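Local coordinates for protein Non-structural maintenance of chromosomes element 1 homolog (PDB 7DG2) that probably acts as a RING-type E3 ubiquitin ligase that works with a MAGE protein as part of the SMC5-SMC6 complex in DNA repair, at residues Thr105-Leu108 with Ile109-Asp113; Asn175-Gln178 with Asp179-Lys182; Gln9-Leu12 with Gln13-Ser17. All coordinates share one frame; numbering follows the deposited sequence.

Contact 1: residues Thr105-Leu108 with Ile109-Asp113; sequences TMEL and IILSD
M106 and I110, one helical turn apart, run side by side in the same direction, and CG of M106 meets CD1 of I110 at 3.6 Å. The methionine reaches forward because its CG stands anti to the backbone N (chi1 167°), while CG1 of I110 lies anti to its own carbonyl carbon, which folds it back over the preceding turn. The same back-folding brings CG1 of I110 to 3.2 Å from the carbonyl oxygen O of M106. T105 and I109 repeat the i/i+4 spacing on another face: CG2 of T105 lies 3.8 Å from CD1 of I109, the two side chains slanting across one another. A third pair, E107 and L111, is looser, with only the aliphatic CG of the glutamate alongside CD1 of the leucine at 4.0 Å; the E107 carboxylate, through OE2, pairs with NZ of K104 in a salt bridge.

All three pairs sit on the last turns of helix 96-111, in the winged-helix-like (HTH clan) part of Nse1. T105 packs against helix 119-128, M106 and I110 against helix 163-176, and L111 against V180.

Backbone bonds follow the alpha-helical pattern: N of I109 donates to O of T105 at 2.9 Å, N of I110 to O of M106, and N of L111 to O of E107. The pattern degrades at S112, the first residue to leave helical phi/psi, whose N makes a weak bond to O of L108 with an N-H...O angle of 130°. S112 OG donates to O of I109 at 3.0 Å, bent well away from the C=O direction (C=O...OG 119°) and tilted out of the carbonyl plane; it also has a weak hydrogen bond with N of G115.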
ATOM      1  N   THR A 105     -16.250   5.313 -14.891  1.00 15.59           N
ATOM      2  CA  THR A 105     -17.116   4.856 -13.802  1.00 15.96           C
ATOM      3  C   THR A 105     -17.367   5.978 -12.798  1.00 16.57           C
ATOM      4  O   THR A 105     -18.504   6.200 -12.357  1.00 16.76           O
ATOM      5  CB  THR A 105     -16.475   3.638 -13.119  1.00 14.80           C
ATOM      6  OG1 THR A 105     -16.336   2.570 -14.074  1.00 14.65           O
ATOM      7  CG2 THR A 105     -17.320   3.152 -11.942  1.00 13.75           C
ATOM      8  N   MET A 106     -16.310   6.691 -12.418  1.00 13.38           N
ATOM      9  CA  MET A 106     -16.458   7.861 -11.559  1.00 15.69           C
ATOM     10  C   MET A 106     -17.403   8.886 -12.173  1.00 16.11           C
ATOM     11  O   MET A 106     -18.266   9.439 -11.482  1.00 17.94           O
ATOM     12  CB  MET A 106     -15.080   8.483 -11.305  1.00 17.59           C
ATOM     13  CG  MET A 106     -15.138   9.872 -10.690  1.00 18.56           C
ATOM     14  SD  MET A 106     -13.518  10.432 -10.079  1.00 22.38           S
ATOM     15  CE  MET A 106     -12.509  10.257 -11.527  1.00 21.33           C
ATOM     16  N   GLU A 107     -17.275   9.132 -13.479  1.00 18.55           N
ATOM     17  CA  GLU A 107     -18.160  10.088 -14.135  1.00 19.42           C
ATOM     18  C   GLU A 107     -19.612   9.643 -14.047  1.00 18.00           C
ATOM     19  O   GLU A 107     -20.495  10.448 -13.739  1.00 19.06           O
ATOM     20  CB  GLU A 107     -17.738  10.277 -15.594  1.00 21.76           C
ATOM     21  CG  GLU A 107     -18.718  11.110 -16.416  1.00 24.03           C
ATOM     22  CD  GLU A 107     -18.330  11.208 -17.884  1.00 33.90           C
ATOM     23  OE1 GLU A 107     -18.921  12.050 -18.593  1.00 38.57           O
ATOM     24  OE2 GLU A 107     -17.435  10.452 -18.324  1.00 34.91           O
ATOM     25  N   LEU A 108     -19.879   8.361 -14.296  1.00 16.87           N
ATOM     26  CA  LEU A 108     -21.253   7.870 -14.181  1.00 16.10           C
ATOM     27  C   LEU A 108     -21.762   7.975 -12.744  1.00 17.55           C
ATOM     28  O   LEU A 108     -22.926   8.323 -12.512  1.00 18.96           O
ATOM     29  CB  LEU A 108     -21.331   6.427 -14.694  1.00 18.31           C
ATOM     30  CG  LEU A 108     -22.707   5.777 -14.760  1.00 20.15           C
ATOM     31  CD1 LEU A 108     -23.657   6.738 -15.424  1.00 24.06           C
ATOM     32  CD2 LEU A 108     -22.594   4.485 -15.568  1.00 21.12           C
ATOM     33  N   ILE A 109     -20.903   7.675 -11.765  1.00 15.87           N
ATOM     34  CA  ILE A 109     -21.285   7.819 -10.360  1.00 16.48           C
ATOM     35  C   ILE A 109     -21.636   9.270 -10.049  1.00 17.83           C
ATOM     36  O   ILE A 109     -22.629   9.554  -9.370  1.00 20.06           O
ATOM     37  CB  ILE A 109     -20.151   7.295  -9.462  1.00 16.37           C
ATOM     38  CG1 ILE A 109     -20.176   5.763  -9.445  1.00 15.35           C
ATOM     39  CG2 ILE A 109     -20.228   7.908  -8.074  1.00 17.99           C
ATOM     40  CD1 ILE A 109     -18.834   5.119  -9.033  1.00 15.24           C
ATOM     41  N   ILE A 110     -20.851  10.207 -10.572  1.00 17.56           N
ATOM     42  CA  ILE A 110     -21.092  11.629 -10.326  1.00 20.23           C
ATOM     43  C   ILE A 110     -22.401  12.072 -10.971  1.00 22.19           C
ATOM     44  O   ILE A 110     -23.166  12.855 -10.392  1.00 22.52           O
ATOM     45  CB  ILE A 110     -19.897  12.451 -10.845  1.00 19.42           C
ATOM     46  CG1 ILE A 110     -18.667  12.200  -9.978  1.00 18.20           C
ATOM     47  CG2 ILE A 110     -20.233  13.937 -10.893  1.00 21.68           C
ATOM     48  CD1 ILE A 110     -17.387  12.728 -10.595  1.00 23.07           C
ATOM     49  N   LEU A 111     -22.677  11.566 -12.172  1.00 18.01           N
ATOM     50  CA  LEU A 111     -23.881  11.947 -12.910  1.00 23.72           C
ATOM     51  C   LEU A 111     -25.137  11.310 -12.343  1.00 25.10           C
ATOM     52  O   LEU A 111     -26.235  11.858 -12.511  1.00 26.43           O
ATOM     53  CB  LEU A 111     -23.757  11.528 -14.377  1.00 20.24           C
ATOM     54  CG  LEU A 111     -22.864  12.327 -15.304  1.00 28.60           C
ATOM     55  CD1 LEU A 111     -22.722  11.587 -16.623  1.00 26.57           C
ATOM     56  CD2 LEU A 111     -23.464  13.700 -15.519  1.00 30.28           C
ATOM     57  N   SER A 112     -25.017  10.145 -11.716  1.00 22.51           N
ATOM     58  CA  SER A 112     -26.210   9.390 -11.350  1.00 24.27           C
ATOM     59  C   SER A 112     -26.959  10.060 -10.205  1.00 24.60           C
ATOM     60  O   SER A 112     -26.370  10.712  -9.342  1.00 26.26           O
ATOM     61  CB  SER A 112     -25.838   7.967 -10.954  1.00 24.78           C
ATOM     62  OG  SER A 112     -25.143   7.989  -9.738  1.00 27.60           O
ATOM     63  N   ASP A 113     -28.284   9.871 -10.186  1.00 26.13           N
ATOM     64  CA  ASP A 113     -29.073  10.408  -9.083  1.00 26.11           C
ATOM     65  C   ASP A 113     -28.745   9.714  -7.764  1.00 27.49           C
ATOM     66  O   ASP A 113     -28.721  10.362  -6.713  1.00 30.58           O
ATOM     67  CB  ASP A 113     -30.568  10.276  -9.382  1.00 27.83           C
ATOM     68  CG  ASP A 113     -31.048  11.229 -10.471  1.00 34.85           C
ATOM     69  OD1 ASP A 113     -30.223  11.882 -11.141  1.00 32.40           O
ATOM     70  OD2 ASP A 113     -32.280  11.332 -10.647  1.00 44.20           O
TER

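Contact 2: residues Asn175-Gln178 with Asp179-Lys182; sequences NTYQ and DVAK
Y177 and V180 meet just past the end of helix 163-176, where CB of Y177 touches CG2 of V180 at 3.7 Å and the two side chains slant across each other. The tyrosine has CG anti to its carbonyl carbon (chi1 -59°), which carries the ring off toward helix 96-111, where it packs on M106, E107 and I110. CB makes the close contact; the ring only brushes the same methyl obliquely, through CD1. Methyl CG2 of T176 lies 3.8 Å above one ring face, displaced toward the rim. In V180, CG1 stands anti to the carbonyl carbon (chi1 -66°), which leaves CG2 between the backbone N and the carbonyl carbon, against CB and O of Y177. CB of A181 adds a looser contact with CB of Y177 at 4.2 Å.

Two backbone amides grip O of Y177. The N-H of A181 arrives nearly in line with the C=O bond (C=O...N 169°, 2.8 Å), whereas that of V180 comes from above the carbonyl plane at 2.9 Å. A water joins two further carbonyls of the turn, donating to O of Q178 and O of A181. The V180 bond closes a type I-like beta turn, with Q178 and D179 both near helical phi/psi, and the A181 bond adds an alpha turn; together they link helix 163-176 to strand 182-183 and the zinc-binding RING-like domain.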
ATOM      1  N   ASN A 175     -13.534  20.715 -10.326  1.00 30.86           N
ATOM      2  CA  ASN A 175     -13.023  21.427 -11.490  1.00 31.72           C
ATOM      3  C   ASN A 175     -13.201  20.648 -12.785  1.00 35.28           C
ATOM      4  O   ASN A 175     -13.590  21.231 -13.803  1.00 39.84           O
ATOM      5  CB  ASN A 175     -11.545  21.769 -11.272  1.00 33.26           C
ATOM      6  CG  ASN A 175     -11.334  22.671 -10.069  1.00 39.65           C
ATOM      7  OD1 ASN A 175     -12.142  23.565  -9.799  1.00 49.13           O
ATOM      8  ND2 ASN A 175     -10.256  22.432  -9.328  1.00 45.26           N
ATOM      9  N   THR A 176     -12.935  19.341 -12.767  1.00 27.51           N
ATOM     10  CA  THR A 176     -13.049  18.538 -13.979  1.00 27.89           C
ATOM     11  C   THR A 176     -14.502  18.309 -14.373  1.00 30.10           C
ATOM     12  O   THR A 176     -14.805  18.159 -15.564  1.00 28.43           O
ATOM     13  CB  THR A 176     -12.342  17.198 -13.774  1.00 31.56           C
ATOM     14  OG1 THR A 176     -10.955  17.436 -13.522  1.00 31.40           O
ATOM     15  CG2 THR A 176     -12.490  16.293 -14.989  1.00 28.46           C
ATOM     16  N   TYR A 177     -15.408  18.269 -13.402  1.00 28.74           N
ATOM     17  CA  TYR A 177     -16.815  17.985 -13.658  1.00 32.08           C
ATOM     18  C   TYR A 177     -17.703  19.126 -13.180  1.00 31.61           C
ATOM     19  O   TYR A 177     -18.806  18.901 -12.688  1.00 31.40           O
ATOM     20  CB  TYR A 177     -17.240  16.680 -12.988  1.00 30.37           C
ATOM     21  CG  TYR A 177     -16.469  15.451 -13.431  1.00 29.31           C
ATOM     22  CD1 TYR A 177     -16.847  14.741 -14.565  1.00 30.93           C
ATOM     23  CD2 TYR A 177     -15.381  14.990 -12.703  1.00 29.85           C
ATOM     24  CE1 TYR A 177     -16.158  13.613 -14.968  1.00 28.77           C
ATOM     25  CE2 TYR A 177     -14.682  13.863 -13.097  1.00 30.57           C
ATOM     26  CZ  TYR A 177     -15.074  13.178 -14.230  1.00 34.09           C
ATOM     27  OH  TYR A 177     -14.382  12.054 -14.621  1.00 32.81           O
ATOM     28  N   GLN A 178     -17.237  20.372 -13.327  1.00 32.23           N
ATOM     29  CA  GLN A 178     -17.972  21.504 -12.765  1.00 36.79           C
ATOM     30  C   GLN A 178     -19.386  21.604 -13.328  1.00 38.43           C
ATOM     31  O   GLN A 178     -20.300  22.064 -12.632  1.00 39.24           O
ATOM     32  CB  GLN A 178     -17.219  22.809 -13.014  1.00 39.01           C
ATOM     33  CG  GLN A 178     -17.783  23.981 -12.212  1.00 45.26           C
ATOM     34  CD  GLN A 178     -17.066  25.285 -12.485  1.00 52.88           C
ATOM     35  OE1 GLN A 178     -16.434  25.453 -13.529  1.00 58.98           O
ATOM     36  NE2 GLN A 178     -17.154  26.218 -11.543  1.00 57.41           N
ATOM     37  N   ASP A 179     -19.591  21.155 -14.566  1.00 37.05           N
ATOM     38  CA  ASP A 179     -20.913  21.223 -15.176  1.00 41.41           C
ATOM     39  C   ASP A 179     -21.910  20.254 -14.552  1.00 39.16           C
ATOM     40  O   ASP A 179     -23.120  20.483 -14.653  1.00 41.17           O
ATOM     41  CB  ASP A 179     -20.811  20.949 -16.681  1.00 45.08           C
ATOM     42  CG  ASP A 179     -19.939  21.960 -17.404  1.00 55.16           C
ATOM     43  OD1 ASP A 179     -19.611  23.013 -16.805  1.00 51.72           O
ATOM     44  OD2 ASP A 179     -19.573  21.694 -18.570  1.00 61.79           O
ATOM     45  N   VAL A 180     -21.443  19.182 -13.909  1.00 34.75           N
ATOM     46  CA  VAL A 180     -22.329  18.090 -13.519  1.00 30.83           C
ATOM     47  C   VAL A 180     -22.169  17.658 -12.073  1.00 29.72           C
ATOM     48  O   VAL A 180     -23.079  17.006 -11.530  1.00 29.73           O
ATOM     49  CB  VAL A 180     -22.129  16.877 -14.453  1.00 35.30           C
ATOM     50  CG1 VAL A 180     -22.583  17.206 -15.886  1.00 36.95           C
ATOM     51  CG2 VAL A 180     -20.673  16.423 -14.428  1.00 32.54           C
ATOM     52  N   ALA A 181     -21.066  17.967 -11.396  1.00 25.33           N
ATOM     53  CA  ALA A 181     -20.890  17.477 -10.036  1.00 24.55           C
ATOM     54  C   ALA A 181     -21.888  18.142  -9.098  1.00 26.62           C
ATOM     55  O   ALA A 181     -22.152  19.342  -9.198  1.00 26.77           O
ATOM     56  CB  ALA A 181     -19.463  17.739  -9.549  1.00 25.28           C
ATOM     57  N   LYS A 182     -22.446  17.354  -8.187  1.00 22.85           N
ATOM     58  CA  LYS A 182     -23.368  17.880  -7.188  1.00 25.57           C
ATOM     59  C   LYS A 182     -22.583  18.626  -6.118  1.00 27.61           C
ATOM     60  O   LYS A 182     -21.679  18.054  -5.496  1.00 24.20           O
ATOM     61  CB  LYS A 182     -24.176  16.747  -6.559  1.00 21.14           C
ATOM     62  CG  LYS A 182     -25.089  15.993  -7.532  1.00 22.10           C
ATOM     63  CD  LYS A 182     -25.678  14.751  -6.875  1.00 21.85           C
ATOM     64  CE  LYS A 182     -26.424  13.884  -7.884  1.00 23.29           C
ATOM     65  NZ  LYS A 182     -25.570  13.419  -9.026  1.00 22.87           N
TER
HETATM   66  O   HOH W   1     -20.590  21.522 -10.014  1.00 35.57           O

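Contact 3: residues Gln9-Leu12 with Gln13-Ser17; sequences QRFL and QALMS
L12 and M16 pack tightly where side chain meets backbone: CB of M16 lies 3.3 Å from O of L12, as CG of Q13 lies 3.2 Å from O of Q9. The apolar i/i+4 pairs are looser. M16 has CG anti to the backbone N and is bent at chi3 (-12°), turning CE back toward CG of L12 at 4.4 Å; CD2 of L15 approaches CE1 of F11 obliquely at 4.3 Å. The backbone is regular: N of M16, Q13, A14 and L15 donate to O of L12, Q9, R10 and F11, all with N-H...O angles between 162° and 164°.

The polar side is bridged by solvent, although buried in the assembly. One water accepts from NH2 of R10 at 3.1 Å and donates to OE1 of Q13 at 2.8 Å. On the MAGE chain, R10 NH2 also binds O of Q83, Q13 OE1 ND2 of N80, and Q13 NE2 O of F62. S17 OG donates to O of A14 at 2.8 Å and is hydrogen-bonded to N of the MAGE chain's R91.

F11 inserts between helices 23-36 and 46-57, edge-to-face with F49; L12 meets L53 and L57, and with L15 and M16 lies on L79 of strand 75-81.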
ATOM      1  N   GLN A   9       6.212   9.044  13.046  1.00 16.53           N
ATOM      2  CA  GLN A   9       6.591   8.186  11.927  1.00 17.43           C
ATOM      3  C   GLN A   9       5.776   6.902  11.942  1.00 14.86           C
ATOM      4  O   GLN A   9       5.320   6.426  10.890  1.00 14.81           O
ATOM      5  CB  GLN A   9       8.090   7.882  11.982  1.00 17.88           C
ATOM      6  CG  GLN A   9       8.986   9.125  11.914  1.00 16.97           C
ATOM      7  CD  GLN A   9      10.418   8.836  12.295  1.00 19.61           C
ATOM      8  OE1 GLN A   9      10.762   7.706  12.647  1.00 19.64           O
ATOM      9  NE2 GLN A   9      11.267   9.866  12.249  1.00 20.43           N
ATOM     10  N   ARG A  10       5.575   6.326  13.134  1.00 15.96           N
ATOM     11  CA  ARG A  10       4.827   5.081  13.238  1.00 15.98           C
ATOM     12  C   ARG A  10       3.385   5.296  12.817  1.00 17.81           C
ATOM     13  O   ARG A  10       2.808   4.473  12.100  1.00 16.22           O
ATOM     14  CB  ARG A  10       4.902   4.550  14.674  1.00 17.43           C
ATOM     15  CG  ARG A  10       4.200   3.238  14.868  1.00 19.50           C
ATOM     16  CD  ARG A  10       5.048   2.099  14.346  1.00 19.15           C
ATOM     17  NE  ARG A  10       6.111   1.720  15.282  1.00 22.68           N
ATOM     18  CZ  ARG A  10       6.851   0.625  15.146  1.00 22.36           C
ATOM     19  NH1 ARG A  10       7.799   0.340  16.028  1.00 18.65           N
ATOM     20  NH2 ARG A  10       6.658  -0.171  14.101  1.00 21.49           N
ATOM     21  N   PHE A  11       2.804   6.421  13.236  1.00 16.13           N
ATOM     22  CA  PHE A  11       1.454   6.781  12.818  1.00 17.00           C
ATOM     23  C   PHE A  11       1.371   6.935  11.302  1.00 13.99           C
ATOM     24  O   PHE A  11       0.426   6.445  10.667  1.00 14.34           O
ATOM     25  CB  PHE A  11       1.052   8.070  13.540  1.00 16.57           C
ATOM     26  CG  PHE A  11      -0.349   8.544  13.252  1.00 18.40           C
ATOM     27  CD1 PHE A  11      -0.636   9.246  12.095  1.00 17.26           C
ATOM     28  CD2 PHE A  11      -1.362   8.340  14.173  1.00 19.48           C
ATOM     29  CE1 PHE A  11      -1.921   9.716  11.846  1.00 20.50           C
ATOM     30  CE2 PHE A  11      -2.641   8.805  13.939  1.00 22.83           C
ATOM     31  CZ  PHE A  11      -2.925   9.496  12.770  1.00 21.45           C
ATOM     32  N   LEU A  12       2.339   7.637  10.711  1.00 13.68           N
ATOM     33  CA  LEU A  12       2.312   7.876   9.271  1.00 15.68           C
ATOM     34  C   LEU A  12       2.467   6.569   8.500  1.00 13.49           C
ATOM     35  O   LEU A  12       1.768   6.343   7.499  1.00 14.84           O
ATOM     36  CB  LEU A  12       3.407   8.882   8.900  1.00 13.14           C
ATOM     37  CG  LEU A  12       3.586   9.185   7.413  1.00 14.36           C
ATOM     38  CD1 LEU A  12       2.254   9.656   6.793  1.00 15.81           C
ATOM     39  CD2 LEU A  12       4.703  10.229   7.217  1.00 16.00           C
ATOM     40  N   GLN A  13       3.350   5.679   8.967  1.00 13.74           N
ATOM     41  CA  GLN A  13       3.497   4.381   8.305  1.00 12.21           C
ATOM     42  C   GLN A  13       2.190   3.599   8.316  1.00 13.74           C
ATOM     43  O   GLN A  13       1.789   3.024   7.298  1.00 14.65           O
ATOM     44  CB  GLN A  13       4.603   3.568   8.968  1.00 11.22           C
ATOM     45  CG  GLN A  13       5.994   4.152   8.735  1.00 13.14           C
ATOM     46  CD  GLN A  13       7.080   3.194   9.153  1.00 13.75           C
ATOM     47  OE1 GLN A  13       6.807   2.020   9.438  1.00 16.19           O
ATOM     48  NE2 GLN A  13       8.323   3.676   9.177  1.00 13.71           N
ATOM     49  N   ALA A  14       1.513   3.557   9.466  1.00 14.87           N
ATOM     50  CA  ALA A  14       0.250   2.827   9.553  1.00 15.64           C
ATOM     51  C   ALA A  14      -0.799   3.425   8.618  1.00 15.09           C
ATOM     52  O   ALA A  14      -1.484   2.703   7.882  1.00 15.86           O
ATOM     53  CB  ALA A  14      -0.257   2.826  11.003  1.00 15.84           C
ATOM     54  N   LEU A  15      -0.906   4.752   8.599  1.00 14.07           N
ATOM     55  CA  LEU A  15      -1.889   5.389   7.727  1.00 18.53           C
ATOM     56  C   LEU A  15      -1.537   5.200   6.256  1.00 17.02           C
ATOM     57  O   LEU A  15      -2.433   4.999   5.419  1.00 18.61           O
ATOM     58  CB  LEU A  15      -2.009   6.873   8.066  1.00 17.85           C
ATOM     59  CG  LEU A  15      -3.148   7.584   7.337  1.00 19.25           C
ATOM     60  CD1 LEU A  15      -4.488   6.846   7.535  1.00 18.59           C
ATOM     61  CD2 LEU A  15      -3.261   9.023   7.825  1.00 21.11           C
ATOM     62  N   MET A  16      -0.246   5.255   5.917  1.00 14.35           N
ATOM     63  CA  MET A  16       0.168   4.968   4.545  1.00 14.10           C
ATOM     64  C   MET A  16      -0.289   3.577   4.121  1.00 16.02           C
ATOM     65  O   MET A  16      -0.729   3.373   2.977  1.00 15.83           O
ATOM     66  CB  MET A  16       1.695   5.097   4.425  1.00 16.56           C
ATOM     67  CG  MET A  16       2.212   4.883   3.045  1.00 22.96           C
ATOM     68  SD  MET A  16       3.993   5.199   2.923  1.00 28.21           S
ATOM     69  CE  MET A  16       4.292   6.011   4.490  1.00  7.34           C
ATOM     70  N   SER A  17      -0.207   2.604   5.036  1.00 14.98           N
ATOM     71  CA  SER A  17      -0.549   1.236   4.672  1.00 16.00           C
ATOM     72  C   SER A  17      -2.048   1.058   4.518  1.00 15.58           C
ATOM     73  O   SER A  17      -2.485   0.240   3.703  1.00 16.60           O
ATOM     74  CB  SER A  17      -0.005   0.239   5.701  1.00 15.77           C
ATOM     75  OG  SER A  17      -0.781   0.220   6.878  1.00 20.71           O
TER
HETATM   76  O   HOH W   2       5.352   0.592  11.411  1.00 20.87           O

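How the contacts relate
Contacts 1 and 2 form one neighbourhood: their centres are 11 Å apart, NZ of K182 probably donates a hydrogen bond to O of S112 at 2.8 Å, CD2 of L111 packs on CB of V180 at 3.6 Å, and CD1 of I110 meets CD2 of Y177 at 3.7 Å. The end of helix 96-111 thus packs against the segment that leads to the RING-like domain, and the side chain of A181 lies about 13 Å from a bound zinc ion. Contact 3 stands apart, with centres 32 Å from contact 1 and 33 Å from contact 2, on the opposite side of the chain's centre. Of the three, it alone touches other chains of the assembly.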